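Local atomic coordinates of ribosome biogenesis GTPase A (PDB entry 3CNL), a protein that binds GTP through a circularly permuted GTPase domain, probably hydrolyses it, and is probably required for a late step of 50S ribosomal subunit assembly. Residues R29-A33 and K55-A59; G106-T110 and L168-S173; I191-I196 and A240-F245. All coordinates share one frame. Residues are numbered along the deposited sequence.

Contact 1 (R29-A33 and K55-A59); sequences RDARA and KVDIA. With GNP (phosphoaminophosphonic acid-guanylate ester), chain B.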
loop_
_atom_site.group_PDB
_atom_site.type_symbol
_atom_site.label_atom_id
_atom_site.label_comp_id
_atom_site.label_asym_id
_atom_site.label_seq_id
_atom_site.Cartn_x
_atom_site.Cartn_y
_atom_site.Cartn_z
ATOM N N ARG A 29 3.256 3.913 1.721
ATOM C CA ARG A 29 2.789 2.689 2.353
ATOM C C ARG A 29 1.277 2.762 2.467
ATOM O O ARG A 29 0.715 3.844 2.370
ATOM C CB ARG A 29 3.383 2.573 3.756
ATOM C CG ARG A 29 4.932 2.613 3.826
ATOM C CD ARG A 29 5.386 2.106 5.173
ATOM N NE ARG A 29 6.807 2.323 5.367
ATOM C CZ ARG A 29 7.503 1.926 6.424
ATOM N NH1 ARG A 29 6.913 1.260 7.414
ATOM N NH2 ARG A 29 8.803 2.187 6.481
ATOM N N ASP A 30 0.633 1.618 2.666
ATOM C CA ASP A 30 -0.801 1.549 2.965
ATOM C C ASP A 30 -0.887 1.605 4.496
ATOM O O ASP A 30 -0.208 0.844 5.178
ATOM C CB ASP A 30 -1.402 0.246 2.382
ATOM C CG ASP A 30 -2.933 0.211 2.436
ATOM O OD1 ASP A 30 -3.492 0.488 3.504
ATOM O OD2 ASP A 30 -3.589 -0.123 1.417
ATOM N N ALA A 31 -1.682 2.534 5.034
ATOM C CA ALA A 31 -1.876 2.678 6.486
ATOM C C ALA A 31 -2.513 1.453 7.125
ATOM O O ALA A 31 -2.415 1.245 8.340
ATOM C CB ALA A 31 -2.754 3.912 6.776
ATOM N N ARG A 32 -3.188 0.636 6.325
ATOM C CA ARG A 32 -3.832 -0.580 6.876
ATOM C C ARG A 32 -2.819 -1.694 7.167
ATOM O O ARG A 32 -3.079 -2.639 7.948
ATOM C CB ARG A 32 -4.906 -1.076 5.917
ATOM C CG ARG A 32 -6.018 -0.077 5.672
ATOM C CD ARG A 32 -6.978 -0.512 4.552
ATOM N NE ARG A 32 -6.288 -0.613 3.247
ATOM C CZ ARG A 32 -6.814 -1.188 2.163
ATOM N NH1 ARG A 32 -8.037 -1.717 2.221
ATOM N NH2 ARG A 32 -6.133 -1.243 1.011
ATOM N N ALA A 33 -1.656 -1.590 6.535
ATOM C CA ALA A 33 -0.607 -2.595 6.708
ATOM C C ALA A 33 0.762 -1.936 6.578
ATOM O O ALA A 33 1.435 -2.148 5.583
ATOM C CB ALA A 33 -0.765 -3.713 5.617
ATOM N N LYS A 55 -4.054 6.170 2.118
ATOM C CA LYS A 55 -5.390 5.534 2.136
ATOM C C LYS A 55 -6.028 5.498 3.542
ATOM O O LYS A 55 -6.774 4.555 3.861
ATOM C CB LYS A 55 -5.368 4.112 1.518
ATOM C CG LYS A 55 -4.791 4.011 0.080
ATOM C CD LYS A 55 -4.973 2.631 -0.542
ATOM C CE LYS A 55 -4.293 2.579 -1.913
ATOM N NZ LYS A 55 -4.529 1.272 -2.595
ATOM N N VAL A 56 -5.768 6.522 4.372
ATOM C CA VAL A 56 -6.326 6.555 5.751
ATOM C C VAL A 56 -7.862 6.555 5.754
ATOM O O VAL A 56 -8.533 6.194 6.763
ATOM C CB VAL A 56 -5.752 7.722 6.632
ATOM C CG1 VAL A 56 -4.244 7.552 6.858
ATOM C CG2 VAL A 56 -6.105 9.105 6.055
ATOM N N ASP A 57 -8.421 6.925 4.610
ATOM C CA ASP A 57 -9.874 6.988 4.466
ATOM C C ASP A 57 -10.564 5.614 4.537
ATOM O O ASP A 57 -11.732 5.526 4.932
ATOM C CB ASP A 57 -10.251 7.742 3.194
ATOM C CG ASP A 57 -9.758 7.051 1.951
ATOM O OD1 ASP A 57 -8.567 6.736 1.901
ATOM O OD2 ASP A 57 -10.563 6.817 1.028
ATOM N N ILE A 58 -9.830 4.549 4.194
ATOM C CA ILE A 58 -10.352 3.181 4.232
ATOM C C ILE A 58 -9.663 2.325 5.316
ATOM O O ILE A 58 -9.874 1.100 5.385
ATOM C CB ILE A 58 -10.306 2.493 2.837
ATOM C CG1 ILE A 58 -8.876 2.452 2.255
ATOM C CG2 ILE A 58 -11.291 3.184 1.858
ATOM C CD1 ILE A 58 -8.774 1.768 0.921
ATOM N N ALA A 59 -8.884 2.989 6.171
ATOM C CA ALA A 59 -8.170 2.348 7.284
ATOM C C ALA A 59 -8.895 2.590 8.596
ATOM O O ALA A 59 -9.603 3.580 8.741
ATOM C CB ALA A 59 -6.746 2.902 7.392
HETATM P PG GNP B . 1.260 0.608 -8.976
HETATM O O1G GNP B . 2.692 0.942 -8.623
HETATM O O2G GNP B . 0.897 -0.821 -8.616
HETATM O O3G GNP B . 1.028 0.976 -10.436
HETATM N N3B GNP B . 0.113 1.459 -8.290
HETATM P PB GNP B . 0.228 2.840 -7.538
HETATM O O1B GNP B . 1.078 2.690 -6.319
HETATM O O2B GNP B . 0.671 3.871 -8.523
HETATM O O3A GNP B . -1.211 3.158 -7.087
HETATM P PA GNP B . -2.336 3.968 -7.803
HETATM O O1A GNP B . -2.187 5.409 -7.541
HETATM O O2A GNP B . -2.511 3.568 -9.208
HETATM O "O5'" GNP B . -3.609 3.550 -7.009
HETATM C "C5'" GNP B . -4.017 2.181 -6.871
HETATM C "C4'" GNP B . -5.495 2.165 -6.493
HETATM O "O4'" GNP B . -5.715 2.763 -5.183
HETATM C "C3'" GNP B . -6.433 2.924 -7.415
HETATM O "O3'" GNP B . -7.662 2.216 -7.478
HETATM C "C2'" GNP B . -6.623 4.242 -6.680
HETATM O "O2'" GNP B . -7.839 4.847 -7.054
HETATM C "C1'" GNP B . -6.678 3.789 -5.225
HETATM N N9 GNP B . -6.228 4.782 -4.253
HETATM C C8 GNP B . -5.073 5.533 -4.328
HETATM N N7 GNP B . -4.913 6.321 -3.291
HETATM C C5 GNP B . -6.049 6.069 -2.493
HETATM C C6 GNP B . -6.452 6.607 -1.239
HETATM O O6 GNP B . -5.877 7.465 -0.546
HETATM N N1 GNP B . -7.663 6.053 -0.785
HETATM C C2 GNP B . -8.399 5.094 -1.462
HETATM N N2 GNP B . -9.544 4.671 -0.887
HETATM N N3 GNP B . -8.032 4.575 -2.621
HETATM C C4 GNP B . -6.858 5.113 -3.077
HETATM O O HOH W 1 -3.065 -0.493 -1.222
HETATM O O HOH W 2 -10.257 -1.285 4.347
#
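The guanine-recognition loop of this circularly permuted GTPase, the NKxD (G4) motif formed by N54 to D57, lies against the turn that follows strand 24-30. D57 reads the base: N1 of GNP donates to OD1 at 2.9 Å and N2 of GNP to OD2 at 3.1 Å, a pairing that fits guanine. K55 reaches the sugar, NZ to O4' of GNP at 3.2 Å, and also donates to the carbonyl of N109 in the P-loop. On the facing segment D30 opens a type I turn, A33 N to D30 O at 3.1 Å, and its OD1 makes an Asx turn with R32 N at 2.8 Å. R32 NH2 forms a salt bridge with D30 OD2 at 2.8 Å. Between the segments A31 CB sits 3.9 Å from V56 CG1, R32 CG 3.5 Å from A59 CB, and I58 CD1 covers one face of the guanidinium. Small alanines let the backbones come close. No direct hydrogen bond crosses; instead one water joins D30 OD2 and K55 NZ, each at 2.7 Å, and another joins R32 NH1 to I58 O. R32 is thus the direct ionic partner of D30, consistent with K55 serving chiefly the nucleotide.

Contact 2 (G106-T110 and L168-S173); sequences GVPNT and LLLVGS. With GNP (phosphoaminophosphonic acid-guanylate ester), chain B.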
loop_
_atom_site.group_PDB
_atom_site.type_symbol
_atom_site.label_atom_id
_atom_site.label_comp_id
_atom_site.label_asym_id
_atom_site.label_seq_id
_atom_site.Cartn_x
_atom_site.Cartn_y
_atom_site.Cartn_z
ATOM N N GLY A 106 7.501 2.769 -3.516
ATOM C CA GLY A 106 6.639 1.869 -2.727
ATOM C C GLY A 106 6.334 0.563 -3.437
ATOM O O GLY A 106 6.658 0.390 -4.623
ATOM N N VAL A 107 5.694 -0.360 -2.725
ATOM C CA VAL A 107 5.307 -1.630 -3.367
ATOM C C VAL A 107 4.107 -1.322 -4.245
ATOM O O VAL A 107 3.561 -0.240 -4.136
ATOM C CB VAL A 107 4.984 -2.719 -2.338
ATOM C CG1 VAL A 107 6.205 -2.984 -1.429
ATOM C CG2 VAL A 107 3.710 -2.338 -1.512
ATOM N N PRO A 108 3.703 -2.259 -5.126
ATOM C CA PRO A 108 2.568 -2.002 -5.991
ATOM C C PRO A 108 1.289 -1.620 -5.243
ATOM O O PRO A 108 1.050 -2.114 -4.133
ATOM C CB PRO A 108 2.378 -3.345 -6.707
ATOM C CG PRO A 108 3.731 -3.985 -6.693
ATOM C CD PRO A 108 4.312 -3.585 -5.381
ATOM N N ASN A 109 0.520 -0.714 -5.847
ATOM C CA ASN A 109 -0.881 -0.413 -5.495
ATOM C C ASN A 109 -1.115 0.559 -4.350
ATOM O O ASN A 109 -2.268 0.884 -4.042
ATOM C CB ASN A 109 -1.690 -1.712 -5.230
ATOM C CG ASN A 109 -3.168 -1.506 -5.406
ATOM O OD1 ASN A 109 -3.585 -1.011 -6.434
ATOM N ND2 ASN A 109 -3.975 -1.855 -4.384
ATOM N N THR A 110 -0.045 1.053 -3.738
ATOM C CA THR A 110 -0.174 1.858 -2.492
ATOM C C THR A 110 -0.610 3.300 -2.722
ATOM O O THR A 110 -0.865 4.016 -1.761
ATOM C CB THR A 110 1.120 1.911 -1.707
ATOM O OG1 THR A 110 2.148 2.464 -2.548
ATOM C CG2 THR A 110 1.527 0.511 -1.232
ATOM N N LEU A 168 -0.128 -8.388 1.941
ATOM C CA LEU A 168 0.020 -7.801 0.604
ATOM C C LEU A 168 -1.149 -8.123 -0.324
ATOM O O LEU A 168 -1.506 -7.308 -1.178
ATOM C CB LEU A 168 1.343 -8.203 -0.041
ATOM C CG LEU A 168 2.636 -7.701 0.609
ATOM C CD1 LEU A 168 3.832 -8.356 -0.060
ATOM C CD2 LEU A 168 2.711 -6.162 0.464
ATOM N N LEU A 169 -1.730 -9.309 -0.192
ATOM C CA LEU A 169 -2.977 -9.606 -0.898
ATOM C C LEU A 169 -4.120 -8.680 -0.489
ATOM O O LEU A 169 -4.887 -8.182 -1.331
ATOM C CB LEU A 169 -3.388 -11.078 -0.654
ATOM C CG LEU A 169 -4.715 -11.569 -1.224
ATOM C CD1 LEU A 169 -4.660 -11.528 -2.733
ATOM C CD2 LEU A 169 -4.963 -13.014 -0.747
ATOM N N LEU A 170 -4.262 -8.485 0.814
ATOM C CA LEU A 170 -5.362 -7.674 1.365
ATOM C C LEU A 170 -5.299 -6.188 0.932
ATOM O O LEU A 170 -6.322 -5.525 0.828
ATOM C CB LEU A 170 -5.357 -7.787 2.913
ATOM C CG LEU A 170 -5.886 -9.077 3.542
ATOM C CD1 LEU A 170 -5.487 -9.266 5.014
ATOM C CD2 LEU A 170 -7.389 -9.174 3.414
ATOM N N VAL A 171 -4.096 -5.656 0.714
ATOM C CA VAL A 171 -3.957 -4.273 0.226
ATOM C C VAL A 171 -3.858 -4.189 -1.323
ATOM O O VAL A 171 -3.654 -3.116 -1.882
ATOM C CB VAL A 171 -2.775 -3.527 0.921
ATOM C CG1 VAL A 171 -3.043 -3.391 2.425
ATOM C CG2 VAL A 171 -1.456 -4.240 0.669
ATOM N N GLY A 172 -4.046 -5.316 -2.003
ATOM C CA GLY A 172 -4.026 -5.366 -3.486
ATOM C C GLY A 172 -2.663 -5.229 -4.132
ATOM O O GLY A 172 -2.547 -5.007 -5.344
ATOM N N SER A 173 -1.622 -5.356 -3.322
ATOM C CA SER A 173 -0.257 -5.264 -3.796
ATOM C C SER A 173 0.208 -6.567 -4.472
ATOM O O SER A 173 1.012 -6.557 -5.424
ATOM C CB SER A 173 0.643 -4.898 -2.624
ATOM O OG SER A 173 1.982 -4.802 -3.041
HETATM P PG GNP B . 1.260 0.608 -8.976
HETATM O O1G GNP B . 2.692 0.942 -8.623
HETATM O O2G GNP B . 0.897 -0.821 -8.616
HETATM O O3G GNP B . 1.028 0.976 -10.436
HETATM N N3B GNP B . 0.113 1.459 -8.290
HETATM P PB GNP B . 0.228 2.840 -7.538
HETATM O O1B GNP B . 1.078 2.690 -6.319
HETATM O O2B GNP B . 0.671 3.871 -8.523
HETATM O O3A GNP B . -1.211 3.158 -7.087
HETATM P PA GNP B . -2.336 3.968 -7.803
HETATM O O1A GNP B . -2.187 5.409 -7.541
HETATM O O2A GNP B . -2.511 3.568 -9.208
HETATM O "O5'" GNP B . -3.609 3.550 -7.009
HETATM C "C5'" GNP B . -4.017 2.181 -6.871
HETATM C "C4'" GNP B . -5.495 2.165 -6.493
HETATM O "O4'" GNP B . -5.715 2.763 -5.183
HETATM C "C3'" GNP B . -6.433 2.924 -7.415
HETATM O "O3'" GNP B . -7.662 2.216 -7.478
HETATM C "C2'" GNP B . -6.623 4.242 -6.680
HETATM O "O2'" GNP B . -7.839 4.847 -7.054
HETATM C "C1'" GNP B . -6.678 3.789 -5.225
HETATM N N9 GNP B . -6.228 4.782 -4.253
HETATM C C8 GNP B . -5.073 5.533 -4.328
HETATM N N7 GNP B . -4.913 6.321 -3.291
HETATM C C5 GNP B . -6.049 6.069 -2.493
HETATM C C6 GNP B . -6.452 6.607 -1.239
HETATM O O6 GNP B . -5.877 7.465 -0.546
HETATM N N1 GNP B . -7.663 6.053 -0.785
HETATM C C2 GNP B . -8.399 5.094 -1.462
HETATM N N2 GNP B . -9.544 4.671 -0.887
HETATM N N3 GNP B . -8.032 4.575 -2.621
HETATM C C4 GNP B . -6.858 5.113 -3.077
#
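This is a loop-to-helix-end contact in which the P-loop (G1 motif), between strand 101-106 and helix 112-120, meets the C-terminal end of helix 162-170. The helix stops in a Schellman motif: G172 N bonds to L169 O at 3.1 Å and S173 N, weakly, to L168 O at 2.9 Å. G172, at positive phi, is the C' residue; a CB here would also clash with N109 ND2. The chain then passes close to P108, whose CA is 4.8 Å from that of S173. Across the gap S173 OG donates to P108 O at 3.0 Å, a short hydroxyl suited to so close an approach, while V107 CG2 packs 4.4 Å from L168 CD2. V107 to T110 form a type II turn, with N109 at its positive-phi corner. N109 thereby faces both ways: its backbone N makes a weak bond to the gamma-phosphate oxygen O2G of GNP at 2.8 Å, whereas its side chain turns to the helix end, ND2 donating to V171 O at 2.8 Å.

Contact 3 (I191-I196 and A240-F245); sequences IFARSI and AGRVSF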
loop_
_atom_site.group_PDB
_atom_site.type_symbol
_atom_site.label_atom_id
_atom_site.label_comp_id
_atom_site.label_asym_id
_atom_site.label_seq_id
_atom_site.Cartn_x
_atom_site.Cartn_y
_atom_site.Cartn_z
ATOM N N ILE A 191 -7.181 -12.812 8.916
ATOM C CA ILE A 191 -6.833 -11.430 9.262
ATOM C C ILE A 191 -8.022 -10.518 9.044
ATOM O O ILE A 191 -8.372 -9.725 9.931
ATOM C CB ILE A 191 -5.603 -10.916 8.462
ATOM C CG1 ILE A 191 -4.359 -11.727 8.808
ATOM C CG2 ILE A 191 -5.350 -9.399 8.730
ATOM C CD1 ILE A 191 -3.256 -11.578 7.768
ATOM N N PHE A 192 -8.671 -10.662 7.884
ATOM C CA PHE A 192 -9.876 -9.911 7.603
ATOM C C PHE A 192 -10.961 -10.169 8.665
ATOM O O PHE A 192 -11.495 -9.230 9.278
ATOM C CB PHE A 192 -10.408 -10.230 6.196
ATOM C CG PHE A 192 -11.695 -9.545 5.891
ATOM C CD1 PHE A 192 -11.706 -8.194 5.567
ATOM C CD2 PHE A 192 -12.915 -10.234 5.983
ATOM C CE1 PHE A 192 -12.898 -7.542 5.310
ATOM C CE2 PHE A 192 -14.119 -9.584 5.728
ATOM C CZ PHE A 192 -14.112 -8.244 5.390
ATOM N N ALA A 193 -11.264 -11.443 8.873
ATOM C CA ALA A 193 -12.343 -11.865 9.747
ATOM C C ALA A 193 -12.129 -11.313 11.138
ATOM O O ALA A 193 -13.051 -10.740 11.719
ATOM C CB ALA A 193 -12.428 -13.375 9.789
ATOM N N ARG A 194 -10.910 -11.451 11.657
ATOM C CA ARG A 194 -10.573 -10.857 12.947
ATOM C C ARG A 194 -10.739 -9.333 12.981
ATOM O O ARG A 194 -11.294 -8.813 13.940
ATOM C CB ARG A 194 -9.165 -11.250 13.390
ATOM C CG ARG A 194 -9.055 -12.713 13.829
ATOM C CD ARG A 194 -8.287 -12.832 15.150
ATOM N NE ARG A 194 -9.042 -12.262 16.274
ATOM C CZ ARG A 194 -8.496 -11.746 17.375
ATOM N NH1 ARG A 194 -7.173 -11.701 17.526
ATOM N NH2 ARG A 194 -9.282 -11.259 18.329
ATOM N N SER A 195 -10.272 -8.637 11.942
ATOM C CA SER A 195 -10.225 -7.164 11.911
ATOM C C SER A 195 -11.621 -6.560 11.800
ATOM O O SER A 195 -11.819 -5.381 12.092
ATOM C CB SER A 195 -9.344 -6.641 10.757
ATOM O OG SER A 195 -7.969 -7.028 10.882
ATOM N N ILE A 196 -12.588 -7.375 11.395
ATOM C CA ILE A 196 -13.947 -6.895 11.182
ATOM C C ILE A 196 -14.962 -7.562 12.134
ATOM O O ILE A 196 -16.094 -7.089 12.276
ATOM C CB ILE A 196 -14.341 -7.005 9.669
ATOM C CG1 ILE A 196 -15.372 -5.934 9.289
ATOM C CG2 ILE A 196 -14.788 -8.408 9.315
ATOM C CD1 ILE A 196 -15.797 -5.970 7.867
ATOM N N ALA A 240 -15.117 -3.331 1.697
ATOM C CA ALA A 240 -15.513 -4.396 2.609
ATOM C C ALA A 240 -15.413 -3.960 4.071
ATOM O O ALA A 240 -15.333 -4.806 4.965
ATOM C CB ALA A 240 -14.672 -5.654 2.350
ATOM N N GLY A 241 -15.435 -2.644 4.293
ATOM C CA GLY A 241 -15.267 -2.029 5.608
ATOM C C GLY A 241 -13.990 -1.212 5.805
ATOM O O GLY A 241 -12.950 -1.552 5.228
ATOM N N ARG A 242 -14.086 -0.141 6.615
ATOM C CA ARG A 242 -12.932 0.616 7.157
ATOM C C ARG A 242 -12.200 -0.285 8.139
ATOM O O ARG A 242 -12.584 -0.401 9.296
ATOM C CB ARG A 242 -13.369 1.867 7.926
ATOM C CG ARG A 242 -13.038 3.224 7.322
ATOM C CD ARG A 242 -13.042 4.321 8.396
ATOM N NE ARG A 242 -13.290 5.650 7.834
ATOM C CZ ARG A 242 -12.379 6.606 7.693
ATOM N NH1 ARG A 242 -11.128 6.413 8.077
ATOM N NH2 ARG A 242 -12.721 7.760 7.144
ATOM N N VAL A 243 -11.138 -0.915 7.671
ATOM C CA VAL A 243 -10.545 -2.048 8.359
ATOM C C VAL A 243 -9.019 -1.964 8.157
ATOM O O VAL A 243 -8.584 -1.665 7.066
ATOM C CB VAL A 243 -11.148 -3.364 7.764
ATOM C CG1 VAL A 243 -10.195 -4.497 7.820
ATOM C CG2 VAL A 243 -12.443 -3.750 8.506
ATOM N N SER A 244 -8.233 -2.168 9.220
ATOM C CA SER A 244 -6.778 -2.300 9.117
ATOM C C SER A 244 -6.340 -3.748 9.338
ATOM O O SER A 244 -7.115 -4.559 9.840
ATOM C CB SER A 244 -6.062 -1.367 10.099
ATOM O OG SER A 244 -6.258 -0.013 9.748
ATOM N N PHE A 245 -5.105 -4.079 8.963
ATOM C CA PHE A 245 -4.689 -5.487 8.923
ATOM C C PHE A 245 -3.490 -5.792 9.798
ATOM O O PHE A 245 -3.108 -6.956 9.918
ATOM C CB PHE A 245 -4.418 -5.950 7.476
ATOM C CG PHE A 245 -5.479 -5.509 6.472
ATOM C CD1 PHE A 245 -6.796 -5.949 6.583
ATOM C CD2 PHE A 245 -5.138 -4.700 5.401
ATOM C CE1 PHE A 245 -7.764 -5.549 5.669
ATOM C CE2 PHE A 245 -6.091 -4.300 4.475
ATOM C CZ PHE A 245 -7.411 -4.714 4.613
HETATM O O HOH W 3 -9.597 -2.864 11.712
#
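V243 lies at the apolar centre, its branched side chain directed at helix 182-196 and wedged between S195 and I196: CG1 is 3.7 Å from S195 CB, and CG2 3.7 Å from I196 CG1. Nearby, I191 CG2 packs 3.8 Å from F245 CB, and F192 CE1 meets A240 CB at 3.9 Å, a methyl being small enough to leave room for the ring, whose edge meets A240 O. Beyond the segments, F192 stacks edge-to-face on F231, and both A240 and F245 touch V235, so helix 224-236 lines this core as well. G241 adopts backbone angles that would jam a CB against the preceding carbonyl, and I196 CD1 would crowd it too. Polar groups border the patch. S195 OG lies 2.8 Å from S244 O and 2.9 Å from I191 O, two acceptors for its one proton. A water accepts from S244 N at 2.9 Å and donates weakly to S195 O at 3.4 Å. The side chain of S244 turns to the backbone N of D60. Here a loop packs on the C-terminal end of helix 182-196 and, through backbone hydrogen bonds of V243 with I58 and F245 with R32, ties the C-terminal helices to the G4 region.

How the contacts relate
Contacts 1 and 2 both border the nucleotide near the centre of the chain, whereas contact 3, though also largely buried, has its centre about 15 Å from the centre of the chain, in the helical part, with exposed I196 at its edge. Contact 1 is buried and rich in charge and water; contact 2, partly buried, depends on two direct hydrogen bonds to backbone carbonyls; contact 3 is mainly apolar. The first two share GNP and meet where K55 NZ lies 2.7 Å from N109 O. Contact 3 joins contact 1 through F245 N and R32 O, 2.7 Å apart, and contact 2 through L170 CD1 on I191 CG2, 3.7 Å. Segment 168-173 thus touches both the P-loop and the helical region.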